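Local coordinates for protein endoglucanase (Thermotoga maritima, PDB 2FVG) that probably acts as a metal-dependent aminopeptidase of the M42 family, using two divalent metal cations per subunit, at residues F259-I262 with V263-K267; D318-N321 with T322-L325; V20-F23 with I24-K27. All coordinates share one frame; numbering follows the deposited sequence.

Contact 1 of 3, residues F259-I262 with V263-K267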
ATOM      1  N   PHE A 259      -3.109  21.654   1.595  1.00 33.30           N
ATOM      2  CA  PHE A 259      -4.449  21.126   1.397  1.00 31.27           C
ATOM      3  C   PHE A 259      -5.124  21.851   0.225  1.00 30.90           C
ATOM      4  O   PHE A 259      -5.631  21.216  -0.698  1.00 31.98           O
ATOM      5  CB  PHE A 259      -5.299  21.242   2.682  1.00 30.70           C
ATOM      6  CG  PHE A 259      -6.753  20.853   2.484  1.00 31.46           C
ATOM      7  CD1 PHE A 259      -7.152  19.521   2.544  1.00 30.29           C
ATOM      8  CD2 PHE A 259      -7.715  21.820   2.210  1.00 26.85           C
ATOM      9  CE1 PHE A 259      -8.494  19.159   2.337  1.00 27.59           C
ATOM     10  CE2 PHE A 259      -9.048  21.468   2.011  1.00 30.38           C
ATOM     11  CZ  PHE A 259      -9.435  20.135   2.072  1.00 27.57           C
ATOM     12  N   GLN A 260      -5.079  23.179   0.259  1.00 29.33           N
ATOM     13  CA  GLN A 260      -5.736  24.021  -0.729  1.00 30.35           C
ATOM     14  C   GLN A 260      -5.133  23.907  -2.118  1.00 29.50           C
ATOM     15  O   GLN A 260      -5.863  23.966  -3.098  1.00 27.64           O
ATOM     16  CB  GLN A 260      -5.747  25.478  -0.261  1.00 30.25           C
ATOM     17  CG  GLN A 260      -6.742  26.375  -1.003  1.00 39.97           C
ATOM     18  CD  GLN A 260      -8.193  25.945  -0.801  1.00 45.38           C
ATOM     19  OE1 GLN A 260      -8.629  25.669   0.321  1.00 47.21           O
ATOM     20  NE2 GLN A 260      -8.947  25.897  -1.890  1.00 43.53           N
ATOM     21  N   THR A 261      -3.811  23.750  -2.201  1.00 29.64           N
ATOM     22  CA  THR A 261      -3.135  23.565  -3.487  1.00 29.75           C
ATOM     23  C   THR A 261      -3.630  22.299  -4.159  1.00 29.55           C
ATOM     24  O   THR A 261      -3.880  22.284  -5.370  1.00 30.52           O
ATOM     25  CB  THR A 261      -1.592  23.482  -3.329  1.00 29.89           C
ATOM     26  OG1 THR A 261      -1.108  24.723  -2.821  1.00 28.15           O
ATOM     27  CG2 THR A 261      -0.903  23.194  -4.661  1.00 27.98           C
ATOM     28  N   ILE A 262      -3.761  21.233  -3.375  1.00 28.15           N
ATOM     29  CA  ILE A 262      -4.230  19.966  -3.901  1.00 26.44           C
ATOM     30  C   ILE A 262      -5.671  20.091  -4.415  1.00 26.60           C
ATOM     31  O   ILE A 262      -5.995  19.666  -5.523  1.00 27.93           O
ATOM     32  CB  ILE A 262      -4.112  18.852  -2.854  1.00 25.73           C
ATOM     33  CG1 ILE A 262      -2.644  18.654  -2.473  1.00 30.15           C
ATOM     34  CG2 ILE A 262      -4.647  17.556  -3.418  1.00 25.68           C
ATOM     35  CD1 ILE A 262      -2.417  17.647  -1.316  1.00 24.88           C
ATOM     36  N   VAL A 263      -6.524  20.706  -3.614  1.00 26.60           N
ATOM     37  CA  VAL A 263      -7.920  20.913  -3.989  1.00 28.43           C
ATOM     38  C   VAL A 263      -8.039  21.782  -5.236  1.00 27.40           C
ATOM     39  O   VAL A 263      -8.791  21.455  -6.155  1.00 26.81           O
ATOM     40  CB  VAL A 263      -8.712  21.573  -2.837  1.00 28.96           C
ATOM     41  CG1 VAL A 263     -10.034  22.167  -3.347  1.00 31.40           C
ATOM     42  CG2 VAL A 263      -8.928  20.588  -1.735  1.00 28.02           C
ATOM     43  N   ASP A 264      -7.309  22.886  -5.267  1.00 28.01           N
ATOM     44  CA  ASP A 264      -7.376  23.786  -6.426  1.00 28.93           C
ATOM     45  C   ASP A 264      -6.849  23.097  -7.690  1.00 28.89           C
ATOM     46  O   ASP A 264      -7.440  23.220  -8.753  1.00 31.24           O
ATOM     47  CB  ASP A 264      -6.656  25.086  -6.118  1.00 31.21           C
ATOM     48  CG  ASP A 264      -7.388  25.919  -5.066  1.00 37.99           C
ATOM     49  OD1 ASP A 264      -8.433  25.455  -4.557  1.00 42.70           O
ATOM     50  OD2 ASP A 264      -6.931  27.039  -4.753  1.00 47.04           O
ATOM     51  N   THR A 265      -5.777  22.318  -7.550  1.00 31.60           N
ATOM     52  CA  THR A 265      -5.188  21.559  -8.661  1.00 30.21           C
ATOM     53  C   THR A 265      -6.224  20.607  -9.242  1.00 31.42           C
ATOM     54  O   THR A 265      -6.353  20.468 -10.460  1.00 33.03           O
ATOM     55  CB  THR A 265      -3.963  20.745  -8.184  1.00 31.16           C
ATOM     56  OG1 THR A 265      -2.951  21.639  -7.709  1.00 27.34           O
ATOM     57  CG2 THR A 265      -3.387  19.899  -9.308  1.00 23.75           C
ATOM     58  N   ALA A 266      -6.955  19.942  -8.358  1.00 32.52           N
ATOM     59  CA  ALA A 266      -8.029  19.043  -8.754  1.00 32.86           C
ATOM     60  C   ALA A 266      -9.122  19.794  -9.516  1.00 33.56           C
ATOM     61  O   ALA A 266      -9.477  19.406 -10.636  1.00 32.77           O
ATOM     62  CB  ALA A 266      -8.608  18.379  -7.542  1.00 33.44           C
ATOM     63  N   LYS A 267      -9.636  20.872  -8.912  1.00 32.36           N
ATOM     64  CA  LYS A 267     -10.713  21.662  -9.505  1.00 35.27           C
ATOM     65  C   LYS A 267     -10.333  22.268 -10.842  1.00 33.55           C
ATOM     66  O   LYS A 267     -11.148  22.299 -11.750  1.00 34.60           O
ATOM     67  CB  LYS A 267     -11.179  22.773  -8.546  1.00 35.40           C
ATOM     68  CG  LYS A 267     -11.954  22.250  -7.334  1.00 40.55           C
ATOM     69  CD  LYS A 267     -12.050  23.233  -6.155  1.00 39.62           C
ATOM     70  CE  LYS A 267     -12.714  24.558  -6.490  1.00 51.50           C
ATOM     71  NZ  LYS A 267     -12.782  25.425  -5.274  1.00 52.02           N
TER
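Helix 256-268, the crossover helix of the beta-alpha-beta unit formed with strands 244-245 and 274-275, carries this contact, in which Phe259, Gln260 and Thr261 each meet the residue one turn on. Val263 lays CG2 over one face of the Phe259 ring, 4.1 Å from the centroid and 23° off the normal, a CH-pi contact displaced toward the CE2-CZ rim. Phe247 meets the same ring edge-to-face, and Ile245 packs on both side chains. Gln260 reaches Asp264 by a bend: CG is anti to the backbone N, and chi2 of 63° then folds the amide along the helix. Its NE2 donates to Asp264 OD1 at 2.8 Å, on the syn side of the carboxylate but well out of its plane; with an N-H...O angle of 141° the bond is clearly bent. Thr261 O accepts twice, from Thr265 N at 2.9 Å and from Thr265 OG1 at 2.6 Å, the two donors arriving from opposite faces of the carbonyl plane. Thr261 OG1 is likewise turned back to Glu257 O, a turn earlier. The main-chain ladder continues in Val263 N to Phe259 O and Ala266 N to Ile262 O. The hydroxyl of Thr265, a buried residue, is thus satisfied by the helix backbone at Thr261 O, while the side chain packs on Leu325, Val328 and Leu329 of helix 316-332.

Contact 2 of 3, residues D318-N321 with T322-L325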
ATOM      1  N   ASP A 318     -11.632   6.127  -9.990  1.00 24.92           N
ATOM      2  CA  ASP A 318     -10.991   6.801  -8.853  1.00 23.79           C
ATOM      3  C   ASP A 318      -9.481   6.624  -8.946  1.00 23.87           C
ATOM      4  O   ASP A 318      -8.725   7.559  -8.743  1.00 24.64           O
ATOM      5  CB  ASP A 318     -11.435   6.197  -7.532  1.00 23.54           C
ATOM      6  CG  ASP A 318     -12.839   6.555  -7.157  1.00 30.22           C
ATOM      7  OD1 ASP A 318     -13.410   7.556  -7.661  1.00 28.88           O
ATOM      8  OD2 ASP A 318     -13.363   5.816  -6.318  1.00 19.47           O
ATOM      9  N   TYR A 319      -9.049   5.391  -9.187  1.00 23.53           N
ATOM     10  CA  TYR A 319      -7.635   5.096  -9.366  1.00 23.50           C
ATOM     11  C   TYR A 319      -6.981   6.011 -10.427  1.00 24.23           C
ATOM     12  O   TYR A 319      -5.881   6.555 -10.210  1.00 22.69           O
ATOM     13  CB  TYR A 319      -7.474   3.640  -9.773  1.00 23.06           C
ATOM     14  CG  TYR A 319      -6.051   3.271 -10.100  1.00 23.63           C
ATOM     15  CD1 TYR A 319      -5.541   3.424 -11.401  1.00 21.04           C
ATOM     16  CD2 TYR A 319      -5.216   2.743  -9.119  1.00 24.86           C
ATOM     17  CE1 TYR A 319      -4.226   3.087 -11.694  1.00 20.68           C
ATOM     18  CE2 TYR A 319      -3.927   2.398  -9.395  1.00 17.86           C
ATOM     19  CZ  TYR A 319      -3.428   2.563 -10.665  1.00 25.88           C
ATOM     20  OH  TYR A 319      -2.132   2.183 -10.899  1.00 26.54           O
ATOM     21  N   GLU A 320      -7.657   6.171 -11.565  1.00 24.63           N
ATOM     22  CA  GLU A 320      -7.161   6.991 -12.663  1.00 24.70           C
ATOM     23  C   GLU A 320      -7.072   8.451 -12.298  1.00 24.99           C
ATOM     24  O   GLU A 320      -6.164   9.154 -12.746  1.00 25.75           O
ATOM     25  CB  GLU A 320      -8.043   6.845 -13.909  1.00 27.52           C
ATOM     26  CG  GLU A 320      -7.799   5.575 -14.680  1.00 39.18           C
ATOM     27  CD  GLU A 320      -6.369   5.487 -15.204  1.00 50.95           C
ATOM     28  OE1 GLU A 320      -5.919   6.460 -15.854  1.00 54.24           O
ATOM     29  OE2 GLU A 320      -5.704   4.445 -14.967  1.00 51.62           O
ATOM     30  N   ASN A 321      -8.038   8.918 -11.518  1.00 24.95           N
ATOM     31  CA  ASN A 321      -8.054  10.306 -11.082  1.00 23.65           C
ATOM     32  C   ASN A 321      -6.990  10.608 -10.046  1.00 25.28           C
ATOM     33  O   ASN A 321      -6.471  11.733  -9.992  1.00 25.81           O
ATOM     34  CB  ASN A 321      -9.435  10.677 -10.600  1.00 22.47           C
ATOM     35  CG  ASN A 321     -10.370  10.889 -11.735  1.00 23.95           C
ATOM     36  OD1 ASN A 321     -10.063  11.641 -12.658  1.00 26.56           O
ATOM     37  ND2 ASN A 321     -11.521  10.239 -11.686  1.00 23.57           N
ATOM     38  N   THR A 322      -6.691   9.612  -9.217  1.00 20.83           N
ATOM     39  CA  THR A 322      -5.608   9.713  -8.244  1.00 23.61           C
ATOM     40  C   THR A 322      -4.286   9.862  -9.005  1.00 24.54           C
ATOM     41  O   THR A 322      -3.486  10.762  -8.712  1.00 25.78           O
ATOM     42  CB  THR A 322      -5.527   8.471  -7.372  1.00 20.55           C
ATOM     43  OG1 THR A 322      -6.803   8.240  -6.773  1.00 23.86           O
ATOM     44  CG2 THR A 322      -4.478   8.663  -6.249  1.00 24.99           C
ATOM     45  N   LYS A 323      -4.066   8.987  -9.987  1.00 23.59           N
ATOM     46  CA  LYS A 323      -2.883   9.041 -10.831  1.00 21.47           C
ATOM     47  C   LYS A 323      -2.810  10.394 -11.556  1.00 22.87           C
ATOM     48  O   LYS A 323      -1.737  10.994 -11.636  1.00 22.45           O
ATOM     49  CB  LYS A 323      -2.913   7.893 -11.842  1.00 23.52           C
ATOM     50  CG  LYS A 323      -1.778   7.924 -12.862  1.00 29.31           C
ATOM     51  CD  LYS A 323      -2.065   7.095 -14.107  1.00 38.59           C
ATOM     52  CE  LYS A 323      -2.938   7.849 -15.120  1.00 48.52           C
ATOM     53  NZ  LYS A 323      -3.162   7.069 -16.386  1.00 48.54           N
ATOM     54  N   LYS A 324      -3.930  10.875 -12.101  1.00 23.89           N
ATOM     55  CA  LYS A 324      -3.939  12.178 -12.784  1.00 23.69           C
ATOM     56  C   LYS A 324      -3.516  13.287 -11.833  1.00 21.92           C
ATOM     57  O   LYS A 324      -2.678  14.099 -12.162  1.00 23.00           O
ATOM     58  CB  LYS A 324      -5.317  12.527 -13.346  1.00 22.54           C
ATOM     59  CG  LYS A 324      -5.705  11.901 -14.682  1.00 32.24           C
ATOM     60  CD  LYS A 324      -7.049  12.496 -15.126  1.00 28.64           C
ATOM     61  CE  LYS A 324      -7.573  11.915 -16.433  1.00 44.67           C
ATOM     62  NZ  LYS A 324      -7.975  10.491 -16.306  1.00 49.15           N
ATOM     63  N   LEU A 325      -4.114  13.317 -10.649  1.00 22.42           N
ATOM     64  CA  LEU A 325      -3.817  14.326  -9.630  1.00 24.26           C
ATOM     65  C   LEU A 325      -2.351  14.339  -9.185  1.00 23.64           C
ATOM     66  O   LEU A 325      -1.757  15.397  -9.069  1.00 24.86           O
ATOM     67  CB  LEU A 325      -4.744  14.157  -8.415  1.00 24.32           C
ATOM     68  CG  LEU A 325      -4.706  15.211  -7.311  1.00 24.27           C
ATOM     69  CD1 LEU A 325      -4.911  16.633  -7.873  1.00 21.54           C
ATOM     70  CD2 LEU A 325      -5.738  14.893  -6.245  1.00 24.02           C
TER
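Glu320 and Lys323 supply the one salt bridge of this turn of helix 316-332. The two chains run side by side in the same direction, and Lys323 NZ donates to the syn lone pair of Glu320 OE1 at 2.9 Å. Both chains have to bend for this: Glu320 at chi2 (-61°), Lys323 at chi3 (82°), which also brings Lys323 CE to 3.4 Å from Glu320 OE1. Lys324 NZ, 4.5 Å from Glu320 OE1, lies beyond salt-bridge range, but its charge probably adds to the field at the carboxylate.

Among the hydrogen bonds, Asp318 O is gripped twice by Thr322. The amide N comes in nearly along the C=O axis at 2.9 Å, while OG1, at 2.8 Å, stands above the carbonyl plane. The Thr322 hydroxyl also pairs with Thr302 OG1 of strand 297-306, tying helix to sheet. Lys323 N to Tyr319 O, Lys324 N to Glu320 O and Leu325 N to Asn321 O complete the main-chain ladder.

Van der Waals contact of the Lys324 methylenes with oxygens is slighter: CD passes 4.0 Å from Asn321 OD1, and CG lies 3.4 Å from Glu320 O.

Beyond the turn, Asp318 takes the amides of Gly240 and Gly242 on its two carboxylate oxygens, and Tyr319 OH bonds Ser173 and Asp177 of helix 166-180, on which Lys323 also packs. With the Glu320-Lys323 salt bridge on one flank and threonine and leucine against a sheet strand on another, this is an amphipathic helix packed on the mixed sheet of the M42 catalytic domain.

Contact 3 of 3, residues V20-F23 with I24-K27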
ATOM      1  N   VAL A  20       8.165  -7.847  -3.537  1.00 34.88           N
ATOM      2  CA  VAL A  20       7.460  -6.641  -4.008  1.00 33.89           C
ATOM      3  C   VAL A  20       8.459  -5.593  -4.463  1.00 34.82           C
ATOM      4  O   VAL A  20       8.290  -5.002  -5.539  1.00 35.26           O
ATOM      5  CB  VAL A  20       6.502  -6.033  -2.948  1.00 33.99           C
ATOM      6  CG1 VAL A  20       5.902  -4.736  -3.468  1.00 30.78           C
ATOM      7  CG2 VAL A  20       5.396  -7.021  -2.606  1.00 34.44           C
ATOM      8  N   ARG A  21       9.504  -5.366  -3.658  1.00 35.73           N
ATOM      9  CA  ARG A  21      10.546  -4.381  -4.003  1.00 34.22           C
ATOM     10  C   ARG A  21      11.230  -4.766  -5.313  1.00 32.66           C
ATOM     11  O   ARG A  21      11.419  -3.917  -6.186  1.00 37.60           O
ATOM     12  CB  ARG A  21      11.563  -4.204  -2.855  1.00 35.36           C
ATOM     13  CG  ARG A  21      12.627  -3.139  -3.107  1.00 31.86           C
ATOM     14  CD  ARG A  21      13.646  -2.965  -1.981  1.00 31.75           C
ATOM     15  NE  ARG A  21      14.230  -4.229  -1.545  1.00 35.88           N
ATOM     16  CZ  ARG A  21      13.995  -4.788  -0.365  1.00 40.36           C
ATOM     17  NH1 ARG A  21      13.240  -4.168   0.528  1.00 37.92           N
ATOM     18  NH2 ARG A  21      14.552  -5.952  -0.059  1.00 37.70           N
ATOM     19  N   ASP A  22      11.581  -6.039  -5.473  1.00 32.65           N
ATOM     20  CA  ASP A  22      12.204  -6.511  -6.725  1.00 34.10           C
ATOM     21  C   ASP A  22      11.297  -6.301  -7.939  1.00 34.37           C
ATOM     22  O   ASP A  22      11.764  -5.933  -9.028  1.00 33.67           O
ATOM     23  CB  ASP A  22      12.618  -7.991  -6.638  1.00 33.97           C
ATOM     24  CG  ASP A  22      13.797  -8.220  -5.692  1.00 36.44           C
ATOM     25  OD1 ASP A  22      14.478  -7.240  -5.314  1.00 37.43           O
ATOM     26  OD2 ASP A  22      14.048  -9.387  -5.329  1.00 44.16           O
ATOM     27  N   PHE A  23      10.004  -6.542  -7.752  1.00 34.98           N
ATOM     28  CA  PHE A  23       9.053  -6.369  -8.831  1.00 34.56           C
ATOM     29  C   PHE A  23       9.003  -4.901  -9.273  1.00 34.11           C
ATOM     30  O   PHE A  23       9.196  -4.588 -10.443  1.00 35.91           O
ATOM     31  CB  PHE A  23       7.667  -6.892  -8.422  1.00 34.42           C
ATOM     32  CG  PHE A  23       6.646  -6.769  -9.509  1.00 35.83           C
ATOM     33  CD1 PHE A  23       6.550  -7.734 -10.509  1.00 33.92           C
ATOM     34  CD2 PHE A  23       5.795  -5.673  -9.552  1.00 27.39           C
ATOM     35  CE1 PHE A  23       5.616  -7.613 -11.525  1.00 37.95           C
ATOM     36  CE2 PHE A  23       4.865  -5.545 -10.561  1.00 38.47           C
ATOM     37  CZ  PHE A  23       4.770  -6.515 -11.546  1.00 29.99           C
ATOM     38  N   ILE A  24       8.759  -4.003  -8.327  1.00 32.94           N
ATOM     39  CA  ILE A  24       8.673  -2.574  -8.609  1.00 32.21           C
ATOM     40  C   ILE A  24       9.937  -2.079  -9.323  1.00 33.54           C
ATOM     41  O   ILE A  24       9.865  -1.387 -10.363  1.00 35.46           O
ATOM     42  CB  ILE A  24       8.363  -1.778  -7.308  1.00 35.21           C
ATOM     43  CG1 ILE A  24       6.970  -2.168  -6.767  1.00 31.68           C
ATOM     44  CG2 ILE A  24       8.447  -0.302  -7.593  1.00 31.92           C
ATOM     45  CD1 ILE A  24       6.595  -1.541  -5.390  1.00 30.23           C
ATOM     46  N   LYS A  25      11.091  -2.483  -8.792  1.00 35.54           N
ATOM     47  CA  LYS A  25      12.404  -2.175  -9.368  1.00 37.40           C
ATOM     48  C   LYS A  25      12.458  -2.568 -10.854  1.00 35.86           C
ATOM     49  O   LYS A  25      12.820  -1.751 -11.700  1.00 35.43           O
ATOM     50  CB  LYS A  25      13.469  -2.935  -8.583  1.00 37.29           C
ATOM     51  CG  LYS A  25      14.895  -2.496  -8.799  1.00 45.41           C
ATOM     52  CD  LYS A  25      15.866  -3.330  -7.939  1.00 45.57           C
ATOM     53  CE  LYS A  25      15.480  -3.313  -6.449  1.00 56.17           C
ATOM     54  NZ  LYS A  25      16.299  -4.251  -5.615  1.00 60.78           N
ATOM     55  N   SER A  26      12.060  -3.797 -11.177  1.00 35.07           N
ATOM     56  CA  SER A  26      12.077  -4.253 -12.575  1.00 36.94           C
ATOM     57  C   SER A  26      11.191  -3.404 -13.489  1.00 36.80           C
ATOM     58  O   SER A  26      11.478  -3.259 -14.682  1.00 38.07           O
ATOM     59  CB  SER A  26      11.715  -5.739 -12.705  1.00 37.59           C
ATOM     60  OG  SER A  26      10.351  -5.979 -12.386  1.00 44.15           O
ATOM     61  N   LYS A  27      10.133  -2.826 -12.931  1.00 36.15           N
ATOM     62  CA  LYS A  27       9.230  -1.988 -13.717  1.00 35.30           C
ATOM     63  C   LYS A  27       9.651  -0.526 -13.866  1.00 34.14           C
ATOM     64  O   LYS A  27       9.315   0.117 -14.868  1.00 32.49           O
ATOM     65  CB  LYS A  27       7.795  -2.073 -13.177  1.00 34.95           C
ATOM     66  CG  LYS A  27       7.211  -3.495 -13.165  1.00 33.11           C
ATOM     67  CD  LYS A  27       7.244  -4.175 -14.549  1.00 30.36           C
ATOM     68  CE  LYS A  27       6.738  -5.598 -14.439  1.00 34.81           C
ATOM     69  NZ  LYS A  27       6.737  -6.313 -15.743  1.00 40.06           N
TER
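Phe23 lies against Lys27, one turn further along, the two side chains crossing at a slant. Lys27 CG, anti to the carbonyl carbon (chi1 -58°), sits over one face of the ring, 4.0 Å above its plane and toward the rim; the bend at chi2 then brings CE to 3.6 Å from Phe23 CZ. The backbone joins the same pair: Phe23 O accepts from Lys27 N at 3.2 Å and also from Ser26 OG at 2.7 Å, the hydroxyl using a lone pair in the carbonyl plane. Ile24 runs alongside Val20, CD1 to Val20 CG1 3.8 Å, and its N donates to Val20 O in an almost straight bond (177°). This is the inner side of helix 18-28, where Ile24 also meets Cys172 and Ile176 of helix 166-180, and Phe23 and Ile24 both meet Leu7 of helix 4-9. Replacing the ring of Phe23 by the methyl of an alanine is likely to strip the Lys27 methylenes of their partner and open a gap toward Leu7 and Met10. On another flank Lys25, with CG anti to its N (chi1 -166°) and a bend at chi3, holds NZ 3.5 Å from Asp22 OD1, a long salt bridge, while Arg21 NH1 turns to Gly41 O.

In the fold
Contacts 1 and 2 belong to neighbouring helices that pack directly: their centres are 14 Å apart, and Leu325 CD1 of contact 2 lies 3.9 Å from Thr265 CG2 of contact 1. Contact 3 touches neither, its nearest atoms being about 10 Å from contact 2 and about 22 Å from contact 1. Helix 166-180 bridges part of this interval, since Tyr319 and Lys323 of contact 2 and Val20 and Ile24 of contact 3 all pack on it. None of the three supplies a predicted metal ligand. Between side chains, Thr322 is about 9 Å and Ile262 about 12 Å from Glu220, while Val20 is about 9 Å from His61, both predicted zinc ligands.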